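Long-range contacts in Iron(3+)-hydroxamate-binding protein FhuD (PDB 3G9Q), which binds iron(3+)-hydroxamate complexes such as ferrichrome and hands them to the membrane permease of the FhuCBGD ABC importer: residues Y27-G32 and D254-E259; Y210-P215 and H241-D246; N45-G50 and I248-T253. All blocks are in the same frame, centred on the assembly; numbering follows the deposited sequence.

Interaction 1: Y27-G32 and D254-E259; sequences YFKTLG and DPISLE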
# COMPACT_ATOMS: atom_id res chain seq x y z
N TYR A 27 -1.01 10.40 3.98
CA TYR A 27 -2.03 11.30 3.41
C TYR A 27 -1.86 12.73 3.91
O TYR A 27 -1.89 13.68 3.14
CB TYR A 27 -3.46 10.83 3.77
CG TYR A 27 -3.94 9.63 3.00
CD1 TYR A 27 -3.64 8.35 3.43
CD2 TYR A 27 -4.66 9.77 1.82
CE1 TYR A 27 -4.03 7.25 2.71
CE2 TYR A 27 -5.06 8.67 1.09
CZ TYR A 27 -4.74 7.41 1.54
OH TYR A 27 -5.12 6.28 0.83
N PHE A 28 -1.69 12.86 5.22
CA PHE A 28 -1.54 14.16 5.86
C PHE A 28 -0.17 14.72 5.50
O PHE A 28 -0.01 15.93 5.36
CB PHE A 28 -1.72 14.00 7.38
CG PHE A 28 -3.17 13.82 7.80
CD1 PHE A 28 -3.90 14.89 8.29
CD2 PHE A 28 -3.81 12.60 7.66
CE1 PHE A 28 -5.25 14.75 8.62
CE2 PHE A 28 -5.16 12.45 7.99
CZ PHE A 28 -5.87 13.52 8.47
N LYS A 29 0.82 13.84 5.33
CA LYS A 29 2.15 14.29 4.96
C LYS A 29 2.04 14.94 3.58
O LYS A 29 2.54 16.05 3.37
CB LYS A 29 3.14 13.11 4.92
CG LYS A 29 4.59 13.50 4.69
CD LYS A 29 5.07 14.46 5.74
CE LYS A 29 6.25 15.24 5.20
NZ LYS A 29 6.53 16.44 6.04
N THR A 30 1.39 14.27 2.64
CA THR A 30 1.23 14.85 1.31
C THR A 30 0.54 16.22 1.39
O THR A 30 1.01 17.19 0.80
CB THR A 30 0.42 13.93 0.36
OG1 THR A 30 1.07 12.66 0.26
CG2 THR A 30 0.35 14.54 -1.03
N LEU A 31 -0.56 16.30 2.14
CA LEU A 31 -1.28 17.55 2.28
C LEU A 31 -0.47 18.63 3.01
O LEU A 31 -0.73 19.83 2.87
CB LEU A 31 -2.62 17.31 3.01
CG LEU A 31 -3.88 16.85 2.26
CD1 LEU A 31 -3.59 16.45 0.85
CD2 LEU A 31 -4.52 15.72 3.05
N GLY A 32 0.54 18.21 3.78
CA GLY A 32 1.37 19.17 4.50
C GLY A 32 0.97 19.42 5.95
O GLY A 32 1.60 20.22 6.64
N ASP A 254 -1.09 4.73 0.77
CA ASP A 254 -1.22 6.18 0.86
C ASP A 254 -0.40 6.77 -0.30
O ASP A 254 0.41 6.07 -0.90
CB ASP A 254 -0.68 6.67 2.20
CG ASP A 254 0.73 6.17 2.46
OD1 ASP A 254 0.89 4.96 2.74
OD2 ASP A 254 1.67 6.99 2.36
N PRO A 255 -0.59 8.06 -0.62
CA PRO A 255 0.10 8.77 -1.71
C PRO A 255 1.62 8.58 -1.77
O PRO A 255 2.21 8.45 -2.86
CB PRO A 255 -0.29 10.22 -1.48
CG PRO A 255 -1.67 10.11 -0.90
CD PRO A 255 -1.51 8.97 0.10
N ILE A 256 2.28 8.59 -0.61
CA ILE A 256 3.72 8.41 -0.57
C ILE A 256 4.12 6.96 -0.87
O ILE A 256 5.06 6.71 -1.62
CB ILE A 256 4.30 8.75 0.79
CG1 ILE A 256 3.94 10.18 1.16
CG2 ILE A 256 5.82 8.50 0.78
CD1 ILE A 256 4.20 10.56 2.61
N SER A 257 3.43 6.02 -0.24
CA SER A 257 3.71 4.60 -0.43
C SER A 257 3.44 4.17 -1.86
O SER A 257 4.18 3.38 -2.45
CB SER A 257 2.88 3.75 0.52
OG SER A 257 3.31 3.87 1.86
N LEU A 258 2.35 4.70 -2.42
CA LEU A 258 1.96 4.40 -3.79
C LEU A 258 3.07 4.85 -4.73
O LEU A 258 3.42 4.14 -5.68
CB LEU A 258 0.64 5.08 -4.14
CG LEU A 258 -0.64 4.53 -3.49
CD1 LEU A 258 -1.85 5.32 -3.94
CD2 LEU A 258 -0.80 3.05 -3.85
N GLU A 259 3.63 6.03 -4.48
CA GLU A 259 4.72 6.53 -5.32
C GLU A 259 5.92 5.60 -5.22
O GLU A 259 6.49 5.22 -6.24
CB GLU A 259 5.12 7.95 -4.91
CG GLU A 259 4.32 9.03 -5.64
CD GLU A 259 4.82 10.44 -5.34
OE1 GLU A 259 4.46 11.01 -4.28
OE2 GLU A 259 5.59 10.97 -6.17
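P255 lays its CD over the middle of the Y27 ring, 3.6 Å from the ring centroid and 8° off the normal: a CH-pi contact in which the pyrrolidine and the phenol cross at about a right angle. Just before it in the chain, D254 brings CB obliquely to the same ring, 3.4 Å from Y27 CE1. I256 and K29 make an aliphatic contact, I256 CD1 lying 3.6 Å from K29 CB and as near to its CG. P255 CB rests against the hydroxyl of T30, whose OG1 is hydrogen-bonded to G26 O in its own helix.

No polar bond crosses. D254 is the N-cap of helix 255-270; chi1 of 53° puts its CG between its own N and carbonyl carbon. OD2 accepts from S257 N at 3.3 Å, from above the carboxylate plane, and OD1 accepts from S257 OG at 2.8 Å. W124 of helix 118-143 touches both T30 and P255.

The short helical segments run nearly perpendicular (94°). Helix 25-31 of the N-terminal lobe thus meets the first turn of helix 255-270, which follows the C-terminal sheet in the chain, through ring face and hydrocarbon, while the aspartate's carboxylate caps its own helix and probably also takes Y48 OH.

Interaction 2: Y210-P215 and H241-D246; sequences YIFAGP and HVYKMD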
# COMPACT_ATOMS: atom_id res chain seq x y z
N TYR A 210 5.98 -12.64 -15.28
CA TYR A 210 6.71 -11.87 -14.28
C TYR A 210 6.03 -12.04 -12.93
O TYR A 210 4.80 -12.09 -12.86
CB TYR A 210 6.76 -10.38 -14.64
CG TYR A 210 7.51 -10.09 -15.92
CD1 TYR A 210 6.89 -10.28 -17.16
CD2 TYR A 210 8.83 -9.65 -15.89
CE1 TYR A 210 7.56 -10.03 -18.35
CE2 TYR A 210 9.52 -9.40 -17.07
CZ TYR A 210 8.88 -9.59 -18.30
OH TYR A 210 9.55 -9.34 -19.49
N ILE A 211 6.82 -12.13 -11.87
CA ILE A 211 6.27 -12.31 -10.55
C ILE A 211 6.87 -11.44 -9.47
O ILE A 211 8.08 -11.25 -9.41
CB ILE A 211 6.43 -13.76 -10.09
CG1 ILE A 211 5.95 -14.72 -11.18
CG2 ILE A 211 5.63 -13.96 -8.80
CD1 ILE A 211 4.54 -14.65 -11.69
N PHE A 212 6.02 -10.90 -8.62
CA PHE A 212 6.47 -10.08 -7.50
C PHE A 212 6.16 -10.91 -6.27
O PHE A 212 5.04 -10.88 -5.77
CB PHE A 212 5.68 -8.77 -7.44
CG PHE A 212 6.17 -7.72 -8.38
CD1 PHE A 212 5.55 -7.51 -9.60
CD2 PHE A 212 7.28 -6.95 -8.06
CE1 PHE A 212 6.04 -6.56 -10.49
CE2 PHE A 212 7.76 -6.00 -8.93
CZ PHE A 212 7.14 -5.80 -10.15
N ALA A 213 7.13 -11.67 -5.78
CA ALA A 213 6.84 -12.50 -4.62
C ALA A 213 7.61 -12.09 -3.38
O ALA A 213 8.67 -11.46 -3.45
CB ALA A 213 7.11 -13.95 -4.93
N GLY A 214 7.06 -12.46 -2.23
CA GLY A 214 7.71 -12.14 -0.97
C GLY A 214 6.92 -12.69 0.19
O GLY A 214 5.82 -13.21 0.00
N PRO A 215 7.46 -12.59 1.41
CA PRO A 215 6.73 -13.11 2.57
C PRO A 215 5.51 -12.24 2.90
O PRO A 215 5.42 -11.07 2.50
CB PRO A 215 7.79 -13.10 3.67
CG PRO A 215 8.65 -11.94 3.29
CD PRO A 215 8.80 -12.11 1.80
N HIS A 241 12.70 -13.25 -13.84
CA HIS A 241 11.64 -12.24 -13.82
C HIS A 241 10.82 -12.25 -12.53
O HIS A 241 9.60 -12.05 -12.55
CB HIS A 241 10.68 -12.44 -14.99
CG HIS A 241 11.31 -12.24 -16.33
ND1 HIS A 241 12.42 -11.44 -16.52
CD2 HIS A 241 10.96 -12.69 -17.56
CE1 HIS A 241 12.72 -11.40 -17.81
NE2 HIS A 241 11.85 -12.16 -18.46
N VAL A 242 11.49 -12.52 -11.42
CA VAL A 242 10.85 -12.51 -10.11
C VAL A 242 11.56 -11.44 -9.31
O VAL A 242 12.79 -11.38 -9.26
CB VAL A 242 10.96 -13.86 -9.38
CG1 VAL A 242 9.93 -14.83 -9.94
CG2 VAL A 242 12.36 -14.43 -9.53
N TYR A 243 10.76 -10.59 -8.68
CA TYR A 243 11.28 -9.49 -7.89
C TYR A 243 10.81 -9.57 -6.45
O TYR A 243 9.64 -9.78 -6.18
CB TYR A 243 10.83 -8.19 -8.54
CG TYR A 243 10.91 -8.28 -10.05
CD1 TYR A 243 12.14 -8.38 -10.70
CD2 TYR A 243 9.76 -8.29 -10.82
CE1 TYR A 243 12.23 -8.49 -12.08
CE2 TYR A 243 9.82 -8.40 -12.19
CZ TYR A 243 11.05 -8.49 -12.82
OH TYR A 243 11.08 -8.55 -14.20
N LYS A 244 11.76 -9.41 -5.53
CA LYS A 244 11.53 -9.46 -4.09
C LYS A 244 10.67 -8.30 -3.65
O LYS A 244 11.07 -7.13 -3.74
CB LYS A 244 12.86 -9.42 -3.35
CG LYS A 244 13.69 -10.71 -3.38
CD LYS A 244 13.31 -11.65 -2.23
CE LYS A 244 13.67 -11.05 -0.87
NZ LYS A 244 13.11 -11.85 0.28
N MSE A 245 9.48 -8.63 -3.15
CA MSE A 245 8.53 -7.63 -2.70
C MSE A 245 8.63 -7.47 -1.19
O MSE A 245 8.56 -8.45 -0.45
CB MSE A 245 7.12 -8.07 -3.11
CG MSE A 245 6.03 -7.11 -2.70
SE MSE A 245 4.26 -7.67 -3.30
CE MSE A 245 4.16 -6.67 -4.96
N ASP A 246 8.81 -6.24 -0.73
CA ASP A 246 8.92 -5.99 0.70
C ASP A 246 7.53 -5.87 1.32
O ASP A 246 6.76 -4.95 1.00
CB ASP A 246 9.74 -4.72 0.95
CG ASP A 246 10.00 -4.48 2.42
OD1 ASP A 246 10.39 -5.44 3.12
OD2 ASP A 246 9.83 -3.33 2.88
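The imidazole of H241 lies flat on the phenol of Y210 as an offset stack, centroids 4.2 Å apart and planes 20° from parallel, with Y210 CE2 over the centre of the five-membered ring. Y243 then brings its hydroxyl end up to the edge of the Y210 ring at CD2, close to that ring's plane. On the face that carries F212 and Y243, these two meet obliquely, Y243 CD2 sitting above the rim of the phenylalanine ring, 3.6 Å from F212 CE2. The selenomethionine M245 has its CG anti to the backbone N, and a bend at chi3 (-94°) places CE 3.6 Å from F212 CB. On the opposite face, V242 CG1 leans on I211 CB at 3.7 Å. G214 has no side chain, and its CA passes 3.8 Å from M245 O.

The backbones pair in parallel. H241 O receives I211 N at 2.9 Å, I211 O receives Y243 N, and A213 O receives M245 N at 3.0 Å, while A213 N to Y243 O is weak.

A beta-alpha-beta crossover joins the two strands, and A236 of its helix 235-238 touches I211 and V242. Helix 255-270 packs on Y210, F212 and Y243, strand 148-154 pairs with the far side of 210-215, and the weakly bonded strand 242-244 is one edge of the five-stranded sheet.

Interaction 3: N45-G50 and I248-T253; sequences NPYYKG and IGFYFT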
# COMPACT_ATOMS: atom_id res chain seq x y z
N ASN A 45 8.09 1.60 7.78
CA ASN A 45 7.83 1.64 6.35
C ASN A 45 9.02 2.26 5.62
O ASN A 45 9.43 3.37 5.92
CB ASN A 45 6.57 2.45 6.08
CG ASN A 45 6.15 2.41 4.63
OD1 ASN A 45 6.73 1.69 3.82
ND2 ASN A 45 5.13 3.18 4.30
N PRO A 46 9.60 1.55 4.64
CA PRO A 46 10.74 2.09 3.92
C PRO A 46 10.44 3.36 3.16
O PRO A 46 11.34 4.13 2.83
CB PRO A 46 11.14 0.95 3.00
CG PRO A 46 9.83 0.28 2.72
CD PRO A 46 9.23 0.23 4.10
N TYR A 47 9.17 3.61 2.87
CA TYR A 47 8.85 4.82 2.14
C TYR A 47 8.68 6.02 3.08
O TYR A 47 8.60 7.17 2.65
CB TYR A 47 7.61 4.59 1.26
CG TYR A 47 7.78 3.49 0.23
CD1 TYR A 47 6.81 2.50 0.07
CD2 TYR A 47 8.95 3.41 -0.55
CE1 TYR A 47 6.98 1.46 -0.84
CE2 TYR A 47 9.13 2.37 -1.46
CZ TYR A 47 8.14 1.39 -1.60
OH TYR A 47 8.32 0.33 -2.47
N TYR A 48 8.66 5.74 4.38
CA TYR A 48 8.52 6.78 5.40
C TYR A 48 9.87 7.10 6.05
O TYR A 48 10.56 8.03 5.62
CB TYR A 48 7.54 6.33 6.50
CG TYR A 48 6.07 6.26 6.13
CD1 TYR A 48 5.17 5.59 6.96
CD2 TYR A 48 5.56 6.89 4.99
CE1 TYR A 48 3.81 5.53 6.68
CE2 TYR A 48 4.18 6.84 4.69
CZ TYR A 48 3.32 6.15 5.55
OH TYR A 48 1.96 6.10 5.32
N LYS A 49 10.23 6.34 7.08
CA LYS A 49 11.50 6.54 7.79
C LYS A 49 12.60 6.85 6.79
O LYS A 49 13.59 7.51 7.11
CB LYS A 49 11.85 5.28 8.62
CG LYS A 49 12.14 4.01 7.81
CD LYS A 49 12.31 2.78 8.71
CE LYS A 49 13.58 2.84 9.58
NZ LYS A 49 13.59 3.93 10.59
N GLY A 50 12.39 6.37 5.56
CA GLY A 50 13.33 6.60 4.48
C GLY A 50 13.79 8.05 4.42
O GLY A 50 14.89 8.32 3.95
N ILE A 248 6.42 -4.83 4.20
CA ILE A 248 6.14 -3.60 4.93
C ILE A 248 5.87 -2.42 3.99
O ILE A 248 5.04 -1.55 4.27
CB ILE A 248 7.31 -3.22 5.84
CG1 ILE A 248 7.72 -4.45 6.65
CG2 ILE A 248 6.90 -2.02 6.73
CD1 ILE A 248 9.05 -4.30 7.39
N GLY A 249 6.58 -2.40 2.87
CA GLY A 249 6.40 -1.33 1.92
C GLY A 249 5.04 -1.37 1.25
O GLY A 249 4.42 -0.33 1.05
N PHE A 250 4.59 -2.57 0.90
CA PHE A 250 3.30 -2.74 0.22
C PHE A 250 2.10 -2.93 1.15
O PHE A 250 0.99 -3.27 0.73
CB PHE A 250 3.40 -3.91 -0.75
CG PHE A 250 4.19 -3.59 -1.97
CD1 PHE A 250 3.54 -3.30 -3.17
CD2 PHE A 250 5.58 -3.54 -1.92
CE1 PHE A 250 4.28 -2.96 -4.30
CE2 PHE A 250 6.34 -3.21 -3.04
CZ PHE A 250 5.69 -2.91 -4.24
N TYR A 251 2.36 -2.67 2.43
CA TYR A 251 1.39 -2.75 3.50
C TYR A 251 0.41 -1.58 3.39
O TYR A 251 -0.77 -1.74 3.67
CB TYR A 251 2.13 -2.67 4.83
CG TYR A 251 1.40 -3.28 5.99
CD1 TYR A 251 0.27 -2.66 6.54
CD2 TYR A 251 1.83 -4.49 6.54
CE1 TYR A 251 -0.41 -3.24 7.61
CE2 TYR A 251 1.17 -5.07 7.61
CZ TYR A 251 0.05 -4.44 8.14
OH TYR A 251 -0.58 -5.04 9.20
N PHE A 252 0.91 -0.41 2.99
CA PHE A 252 0.05 0.77 2.87
C PHE A 252 -0.25 1.16 1.42
O PHE A 252 0.41 0.68 0.50
CB PHE A 252 0.68 1.99 3.55
CG PHE A 252 1.32 1.68 4.88
CD1 PHE A 252 2.66 1.30 4.93
CD2 PHE A 252 0.60 1.78 6.07
CE1 PHE A 252 3.26 1.01 6.15
CE2 PHE A 252 1.20 1.49 7.30
CZ PHE A 252 2.52 1.10 7.34
N THR A 253 -1.23 2.04 1.24
CA THR A 253 -1.62 2.51 -0.08
C THR A 253 -1.86 4.02 -0.05
O THR A 253 -2.73 4.53 -0.74
CB THR A 253 -2.92 1.83 -0.59
OG1 THR A 253 -4.00 2.10 0.33
CG2 THR A 253 -2.73 0.32 -0.73
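N45 and F252 lie alongside each other, pointing opposite ways, where two loops meet between the lobes of this two-lobed binding-protein fold, in which the long helix 118-143 spans the molecule. Residues 45-50 belong to the N-terminal lobe; 248-253 carry the chain back from the C-terminal sheet to helix 255-270.

The tight part is built round the N45 amide. Its CG is anti to the backbone N (chi1 -174°) and lies 3.6 Å from F252 CE1. The amide and the F252 ring are 30° from parallel. ND2 stands 3.4 Å above the centre of the Y48 ring, while its hydrogen bond goes to S257 OG. The Y48 and F252 rings meet obliquely, centroids 5.6 Å apart, and Y48 OH is held by G26 N. Beside this cluster I248 CG2 comes to 3.8 Å from N45 CA, and Y47 turns a ring edge to G249 O, CE1 approaching to 3.7 Å.

Toward the exposed P46 the fit is looser. P46 CD and I248 CG2 are 4.2 Å apart, and Y47 OH comes no nearer to F250 than 4.1 Å, at CE2. No hydrogen bond crosses the contact.

The first loop keeps its own shape through a turn: Y48 N donates to N45 O at 2.9 Å, and Y47 N makes a weak, almost straight Asx-turn bond to N45 OD1.

From the N terminus, the chain lays down helix 25-31 and the loop 45-50, crosses to the second lobe, and pairs strand 210-215 with 241-246, closing interaction 2 over a short excursion. Residues 248-253 then return to 45-50 in interaction 3, and 254-259 reach 27-32 in interaction 1. The three closures sit one within another without crossing: 2 innermost, 3 around it, 1 outermost. Interactions 1 and 3 touch, with Y48 OH and D254 OD1 probably hydrogen-bonded; M245 packs on F250 between 2 and 3. Interaction 2 builds the C-terminal sheet's edge, while 3 and 1 join the chain leaving it, and helix 255-270, to the N-terminal lobe.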